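Local coordinates for protein endoglucanase A (PDB 1EDG) that probably hydrolyses internal beta-1,4-glucosidic bonds of cellulose, as a family 5 endoglucanase with a TIM-barrel catalytic domain, at residues V285-F288 and M289-Y293. Residues are numbered along the deposited sequence; the frame is centred on the assembly and turned at random.
Sequences VTWF and MDNIY
Asp-290 N gives its hydrogen to Thr-286 O at 2.9 Å, with the donor almost in line with the C=O bond (171°), and two residues on, Ile-292 N does the same to Phe-288 O at 3.0 Å. The side chains of Thr-286 and Asp-290 are joined through a water, which lies 2.7 Å from Thr-286 OG1 and donates to Asp-290 OD2. Short polar groups suit this partly exposed flank, and OD1, the other carboxylate oxygen, forms a salt bridge with Arg-333. A second water donates to both Trp-287 O and Asn-291 OD1, while Asn-291 ND2 comes 3.4 Å from Trp-287 CZ3, amide and indole planes almost perpendicular at 83°. The turns belong to helix 279-297, which precedes strand 303-308 in the (beta/alpha)8 barrel. The buried flank is apolar and rests partly on that strand through Phe-288 and Ile-292. With CG between its backbone N and carbonyl carbon (chi1 76°), Phe-288 offers one ring face to Met-289, whose CG makes a CH-pi contact 3.9 Å from the centroid. The slender, extended methionine carries CE on to Phe-288 CZ and Val-285 CG1, and Ile-292 CD1 meets the edge of the ring at Phe-288 CD2, 3.8 Å away.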
ATOM      1  N   VAL A 285     -11.247  10.682  10.661  1.00 16.77           N
ATOM      2  CA  VAL A 285     -10.987  10.238   9.294  1.00 16.46           C
ATOM      3  C   VAL A 285     -10.437  11.362   8.410  1.00 15.45           C
ATOM      4  O   VAL A 285      -9.485  11.162   7.663  1.00 17.69           O
ATOM      5  CB  VAL A 285     -12.284   9.667   8.637  1.00 16.53           C
ATOM      6  CG1 VAL A 285     -12.068   9.404   7.150  1.00 15.91           C
ATOM      7  CG2 VAL A 285     -12.709   8.382   9.334  1.00 16.53           C
ATOM      8  N   THR A 286     -11.017  12.553   8.514  1.00 15.49           N
ATOM      9  CA  THR A 286     -10.600  13.675   7.678  1.00 15.24           C
ATOM     10  C   THR A 286      -9.348  14.476   8.066  1.00 15.31           C
ATOM     11  O   THR A 286      -8.722  15.082   7.194  1.00 14.98           O
ATOM     12  CB  THR A 286     -11.774  14.664   7.465  1.00 15.98           C
ATOM     13  OG1 THR A 286     -12.212  15.170   8.732  1.00 15.89           O
ATOM     14  CG2 THR A 286     -12.938  13.967   6.759  1.00 16.96           C
ATOM     15  N   TRP A 287      -8.956  14.464   9.339  1.00 14.76           N
ATOM     16  CA  TRP A 287      -7.793  15.251   9.758  1.00 15.57           C
ATOM     17  C   TRP A 287      -6.550  15.015   8.905  1.00 13.61           C
ATOM     18  O   TRP A 287      -5.975  15.963   8.361  1.00 14.58           O
ATOM     19  CB  TRP A 287      -7.471  15.048  11.249  1.00 18.93           C
ATOM     20  CG  TRP A 287      -6.718  13.783  11.563  1.00 23.93           C
ATOM     21  CD1 TRP A 287      -7.255  12.558  11.842  1.00 23.91           C
ATOM     22  CD2 TRP A 287      -5.289  13.608  11.570  1.00 25.58           C
ATOM     23  NE1 TRP A 287      -6.254  11.630  12.009  1.00 26.92           N
ATOM     24  CE2 TRP A 287      -5.038  12.245  11.848  1.00 26.86           C
ATOM     25  CE3 TRP A 287      -4.200  14.469  11.360  1.00 25.47           C
ATOM     26  CZ2 TRP A 287      -3.737  11.717  11.921  1.00 27.42           C
ATOM     27  CZ3 TRP A 287      -2.906  13.945  11.429  1.00 26.23           C
ATOM     28  CH2 TRP A 287      -2.689  12.581  11.708  1.00 26.83           C
ATOM     29  N   PHE A 288      -6.165  13.755   8.727  1.00 13.04           N
ATOM     30  CA  PHE A 288      -4.972  13.464   7.945  1.00 11.90           C
ATOM     31  C   PHE A 288      -5.178  13.709   6.456  1.00 11.37           C
ATOM     32  O   PHE A 288      -4.231  14.061   5.743  1.00 12.38           O
ATOM     33  CB  PHE A 288      -4.438  12.047   8.226  1.00 12.64           C
ATOM     34  CG  PHE A 288      -5.224  10.944   7.573  1.00 13.78           C
ATOM     35  CD1 PHE A 288      -6.330  10.387   8.206  1.00 15.22           C
ATOM     36  CD2 PHE A 288      -4.856  10.464   6.318  1.00 14.26           C
ATOM     37  CE1 PHE A 288      -7.060   9.369   7.596  1.00 15.71           C
ATOM     38  CE2 PHE A 288      -5.579   9.451   5.704  1.00 15.60           C
ATOM     39  CZ  PHE A 288      -6.685   8.904   6.347  1.00 15.47           C
ATOM     40  N   MET A 289      -6.415  13.552   5.990  1.00 10.44           N
ATOM     41  CA  MET A 289      -6.722  13.784   4.584  1.00 10.11           C
ATOM     42  C   MET A 289      -6.574  15.262   4.248  1.00  9.38           C
ATOM     43  O   MET A 289      -6.114  15.606   3.160  1.00 11.08           O
ATOM     44  CB  MET A 289      -8.127  13.292   4.242  1.00 11.15           C
ATOM     45  CG  MET A 289      -8.268  11.798   4.388  1.00 12.60           C
ATOM     46  SD  MET A 289      -9.769  11.181   3.655  1.00 13.00           S
ATOM     47  CE  MET A 289      -9.654   9.393   4.075  1.00 12.84           C
ATOM     48  N   ASP A 290      -6.959  16.131   5.180  1.00 10.56           N
ATOM     49  CA  ASP A 290      -6.834  17.571   4.970  1.00 11.71           C
ATOM     50  C   ASP A 290      -5.357  17.950   4.918  1.00 11.20           C
ATOM     51  O   ASP A 290      -4.950  18.776   4.099  1.00 11.95           O
ATOM     52  CB  ASP A 290      -7.557  18.357   6.065  1.00 12.25           C
ATOM     53  CG  ASP A 290      -9.065  18.390   5.864  1.00 15.94           C
ATOM     54  OD1 ASP A 290      -9.526  18.278   4.711  1.00 15.76           O
ATOM     55  OD2 ASP A 290      -9.790  18.530   6.867  1.00 19.09           O
ATOM     56  N   ASN A 291      -4.550  17.327   5.772  1.00 11.69           N
ATOM     57  CA  ASN A 291      -3.108  17.583   5.777  1.00 13.44           C
ATOM     58  C   ASN A 291      -2.527  17.199   4.420  1.00 12.47           C
ATOM     59  O   ASN A 291      -1.730  17.939   3.838  1.00 11.01           O
ATOM     60  CB  ASN A 291      -2.411  16.766   6.871  1.00 14.59           C
ATOM     61  CG  ASN A 291      -2.693  17.292   8.259  1.00 17.14           C
ATOM     62  OD1 ASN A 291      -3.267  18.374   8.415  1.00 17.98           O
ATOM     63  ND2 ASN A 291      -2.299  16.533   9.273  1.00 18.51           N
ATOM     64  N   ILE A 292      -2.943  16.040   3.921  1.00 11.13           N
ATOM     65  CA  ILE A 292      -2.481  15.546   2.633  1.00 11.20           C
ATOM     66  C   ILE A 292      -2.932  16.460   1.492  1.00 10.43           C
ATOM     67  O   ILE A 292      -2.146  16.763   0.581  1.00  9.48           O
ATOM     68  CB  ILE A 292      -2.970  14.097   2.391  1.00 12.53           C
ATOM     69  CG1 ILE A 292      -2.267  13.145   3.364  1.00 14.50           C
ATOM     70  CG2 ILE A 292      -2.709  13.677   0.948  1.00 12.75           C
ATOM     71  CD1 ILE A 292      -2.830  11.740   3.357  1.00 18.18           C
ATOM     72  N   TYR A 293      -4.180  16.910   1.550  1.00  9.89           N
ATOM     73  CA  TYR A 293      -4.713  17.797   0.520  1.00 10.12           C
ATOM     74  C   TYR A 293      -3.930  19.108   0.463  1.00 10.30           C
ATOM     75  O   TYR A 293      -3.474  19.529  -0.600  1.00 10.54           O
ATOM     76  CB  TYR A 293      -6.189  18.108   0.787  1.00 10.33           C
ATOM     77  CG  TYR A 293      -6.784  19.088  -0.199  1.00 11.50           C
ATOM     78  CD1 TYR A 293      -7.007  18.714  -1.522  1.00 11.93           C
ATOM     79  CD2 TYR A 293      -7.111  20.392   0.183  1.00 11.00           C
ATOM     80  CE1 TYR A 293      -7.539  19.606  -2.449  1.00 13.16           C
ATOM     81  CE2 TYR A 293      -7.645  21.294  -0.736  1.00 11.11           C
ATOM     82  CZ  TYR A 293      -7.855  20.893  -2.051  1.00 12.95           C
ATOM     83  OH  TYR A 293      -8.360  21.770  -2.986  1.00 14.87           O
TER
HETATM   84  O   HOH W   1     -10.926  17.511   9.328  1.00 39.68           O
HETATM   85  O   HOH W   2      -5.589  18.213  10.228  1.00 46.46           O